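Long-range contact in probable amino acid aminotransferase (Mycobacterium tuberculosis, PDB 6Q1R), which belongs to the class IV aminotransferases, a family of enzymes that bind pyridoxal-5'-phosphate: residues Y181-P186 against P210-L215. Numbering follows the deposited sequence.
Sequences YVLEGP and PWYPIL. With PLP (pyridoxal-5'-phosphate), chain H.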
loop_
_atom_site.group_PDB
_atom_site.type_symbol
_atom_site.label_atom_id
_atom_site.label_comp_id
_atom_site.label_asym_id
_atom_site.label_seq_id
_atom_site.Cartn_x
_atom_site.Cartn_y
_atom_site.Cartn_z
ATOM N N TYR B 181 -2.692 -21.696 7.272
ATOM C CA TYR B 181 -2.942 -21.203 8.618
ATOM C C TYR B 181 -3.682 -19.868 8.572
ATOM O O TYR B 181 -3.383 -19.008 7.738
ATOM C CB TYR B 181 -1.634 -21.070 9.398
ATOM C CG TYR B 181 -0.997 -22.412 9.692
ATOM C CD1 TYR B 181 -1.591 -23.309 10.574
ATOM C CD2 TYR B 181 0.200 -22.779 9.093
ATOM C CE1 TYR B 181 -1.011 -24.539 10.839
ATOM C CE2 TYR B 181 0.787 -24.003 9.356
ATOM C CZ TYR B 181 0.179 -24.876 10.229
ATOM O OH TYR B 181 0.764 -26.093 10.490
ATOM N N VAL B 182 -4.641 -19.699 9.484
ATOM C CA VAL B 182 -5.437 -18.476 9.544
ATOM C C VAL B 182 -4.558 -17.295 9.927
ATOM O O VAL B 182 -3.785 -17.360 10.892
ATOM C CB VAL B 182 -6.597 -18.643 10.535
ATOM C CG1 VAL B 182 -7.380 -17.339 10.664
ATOM C CG2 VAL B 182 -7.494 -19.790 10.101
ATOM N N LEU B 183 -4.694 -16.190 9.184
ATOM C CA LEU B 183 -3.873 -15.011 9.408
ATOM C C LEU B 183 -4.711 -13.943 10.088
ATOM O O LEU B 183 -4.711 -13.853 11.331
ATOM C CB LEU B 183 -3.268 -14.547 8.075
ATOM C CG LEU B 183 -2.229 -15.476 7.450
ATOM C CD1 LEU B 183 -1.888 -15.023 6.043
ATOM C CD2 LEU B 183 -0.983 -15.514 8.312
ATOM N N GLU B 184 -5.440 -13.116 9.350
ATOM C CA GLU B 184 -6.213 -12.029 9.935
ATOM C C GLU B 184 -7.212 -11.558 8.889
ATOM O O GLU B 184 -7.243 -12.061 7.764
ATOM C CB GLU B 184 -5.321 -10.872 10.391
ATOM C CG GLU B 184 -4.589 -10.178 9.253
ATOM C CD GLU B 184 -3.808 -8.963 9.717
ATOM O OE1 GLU B 184 -3.955 -8.574 10.895
ATOM O OE2 GLU B 184 -3.041 -8.404 8.903
ATOM N N GLY B 185 -8.030 -10.585 9.268
ATOM C CA GLY B 185 -8.892 -9.927 8.321
ATOM C C GLY B 185 -8.220 -8.707 7.724
ATOM O O GLY B 185 -7.234 -8.189 8.259
ATOM N N PRO B 186 -8.738 -8.228 6.591
ATOM C CA PRO B 186 -8.182 -7.000 5.998
ATOM C C PRO B 186 -8.344 -5.767 6.880
ATOM O O PRO B 186 -7.611 -4.788 6.688
ATOM C CB PRO B 186 -8.958 -6.864 4.680
ATOM C CG PRO B 186 -10.210 -7.663 4.886
ATOM C CD PRO B 186 -9.819 -8.804 5.774
ATOM N N PRO B 210 1.090 -13.556 17.044
ATOM C CA PRO B 210 1.442 -12.271 16.426
ATOM C C PRO B 210 2.726 -12.298 15.617
ATOM O O PRO B 210 2.974 -11.345 14.862
ATOM C CB PRO B 210 1.586 -11.342 17.636
ATOM C CG PRO B 210 2.097 -12.249 18.710
ATOM C CD PRO B 210 1.453 -13.598 18.472
ATOM N N TRP B 211 3.541 -13.348 15.727
ATOM C CA TRP B 211 4.751 -13.409 14.919
ATOM C C TRP B 211 4.472 -13.824 13.478
ATOM O O TRP B 211 5.385 -13.772 12.647
ATOM C CB TRP B 211 5.779 -14.348 15.559
ATOM C CG TRP B 211 5.338 -15.753 15.850
ATOM C CD1 TRP B 211 5.300 -16.793 14.969
ATOM C CD2 TRP B 211 4.892 -16.278 17.109
ATOM N NE1 TRP B 211 4.862 -17.934 15.597
ATOM C CE2 TRP B 211 4.599 -17.645 16.910
ATOM C CE3 TRP B 211 4.706 -15.727 18.381
ATOM C CZ2 TRP B 211 4.130 -18.469 17.936
ATOM C CZ3 TRP B 211 4.240 -16.548 19.401
ATOM C CH2 TRP B 211 3.958 -17.903 19.171
ATOM N N TYR B 212 3.235 -14.230 13.169
ATOM C CA TYR B 212 2.802 -14.382 11.789
ATOM C C TYR B 212 2.805 -13.023 11.088
ATOM O O TYR B 212 2.800 -11.977 11.742
ATOM C CB TYR B 212 1.396 -14.993 11.733
ATOM C CG TYR B 212 1.323 -16.481 12.013
ATOM C CD1 TYR B 212 2.477 -17.227 12.225
ATOM C CD2 TYR B 212 0.097 -17.144 12.037
ATOM C CE1 TYR B 212 2.414 -18.583 12.473
ATOM C CE2 TYR B 212 0.026 -18.505 12.282
ATOM C CZ TYR B 212 1.190 -19.216 12.500
ATOM O OH TYR B 212 1.140 -20.567 12.743
ATOM N N PRO B 213 2.796 -13.011 9.748
ATOM C CA PRO B 213 2.735 -11.728 9.031
ATOM C C PRO B 213 1.406 -11.005 9.211
ATOM O O PRO B 213 0.671 -10.786 8.243
ATOM C CB PRO B 213 2.959 -12.137 7.569
ATOM C CG PRO B 213 2.522 -13.564 7.503
ATOM C CD PRO B 213 2.934 -14.151 8.822
ATOM N N ILE B 214 1.095 -10.627 10.456
ATOM C CA ILE B 214 -0.153 -9.959 10.808
ATOM C C ILE B 214 0.141 -8.869 11.836
ATOM O O ILE B 214 1.188 -8.863 12.489
ATOM C CB ILE B 214 -1.210 -10.944 11.368
ATOM C CG1 ILE B 214 -0.690 -11.600 12.649
ATOM C CG2 ILE B 214 -1.599 -11.995 10.333
ATOM C CD1 ILE B 214 -1.716 -12.414 13.386
ATOM N N LEU B 215 -0.808 -7.944 11.980
ATOM C CA LEU B 215 -0.727 -6.917 13.007
ATOM C C LEU B 215 -1.141 -7.469 14.368
ATOM O O LEU B 215 -1.888 -8.447 14.471
ATOM C CB LEU B 215 -1.628 -5.727 12.678
ATOM C CG LEU B 215 -1.095 -4.522 11.903
ATOM C CD1 LEU B 215 -0.776 -4.862 10.443
ATOM C CD2 LEU B 215 -2.070 -3.349 12.024
HETATM N N1 PLP H . -6.052 -5.930 11.034
HETATM C C2 PLP H . -5.684 -4.986 10.136
HETATM C C2A PLP H . -5.150 -5.382 8.782
HETATM C C3 PLP H . -5.809 -3.552 10.491
HETATM O O3 PLP H . -5.448 -2.566 9.619
HETATM C C4 PLP H . -6.346 -3.208 11.826
HETATM C C4A PLP H . -6.436 -1.771 12.168
HETATM C C5 PLP H . -6.705 -4.338 12.728
HETATM C C6 PLP H . -6.534 -5.638 12.255
HETATM C C5A PLP H . -7.267 -4.143 14.121
HETATM O O4P PLP H . -6.487 -3.277 14.943
HETATM P P PLP H . -7.138 -2.683 16.293
HETATM O O1P PLP H . -8.249 -1.751 15.871
HETATM O O2P PLP H . -6.087 -1.934 17.073
HETATM O O3P PLP H . -7.661 -3.820 17.141
#
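Glu184 lies along Ile214 and reaches toward the pyridoxal-5'-phosphate (PLP). Its CB faces Ile214 CG2, and CG comes closer to the same methyl, at 3.7 Å. At the carboxylate, CD lies against both CB and CG2 of Ile214. The two side chains slide past each other in opposite directions. With CG set between the backbone N and the carbonyl carbon (chi1 64°) and the chain extended beyond it, the carboxylate is carried to the pyridine ring. There OE1 approaches PLP N1 to 3.4 Å. The same oxygen accepts a weak hydrogen bond from Leu215 N, 3.4 Å long. Its N-H...O angle is 150°. OE2 sits 3.7 Å from the ring methyl C2A of PLP. Leu215 CD2 adds an apolar touch 4.0 Å from PLP C3.

Behind the glutamate the contact is largely apolar. Ile214 CG2 also packs 3.8 Å from Leu183 CB, while Leu183 CD2 reaches CG of Pro213, the centre of an inverse gamma turn, and CB of Tyr212. At the far end Tyr212 OH stands 4.2 Å above one face of the Tyr181 ring, offset toward its rim; Tyr181 also makes a cation-pi contact with Arg240.

The touching parts run nearly parallel, their end-to-end directions 6° apart, yet neither is a regular strand. They join the loop before strand 189-194 to the one before helix 218-229. A glutamate carboxylate beside the pyridine nitrogen is characteristic of the pyridoxal-5'-phosphate site of class IV (fold type IV) aminotransferases.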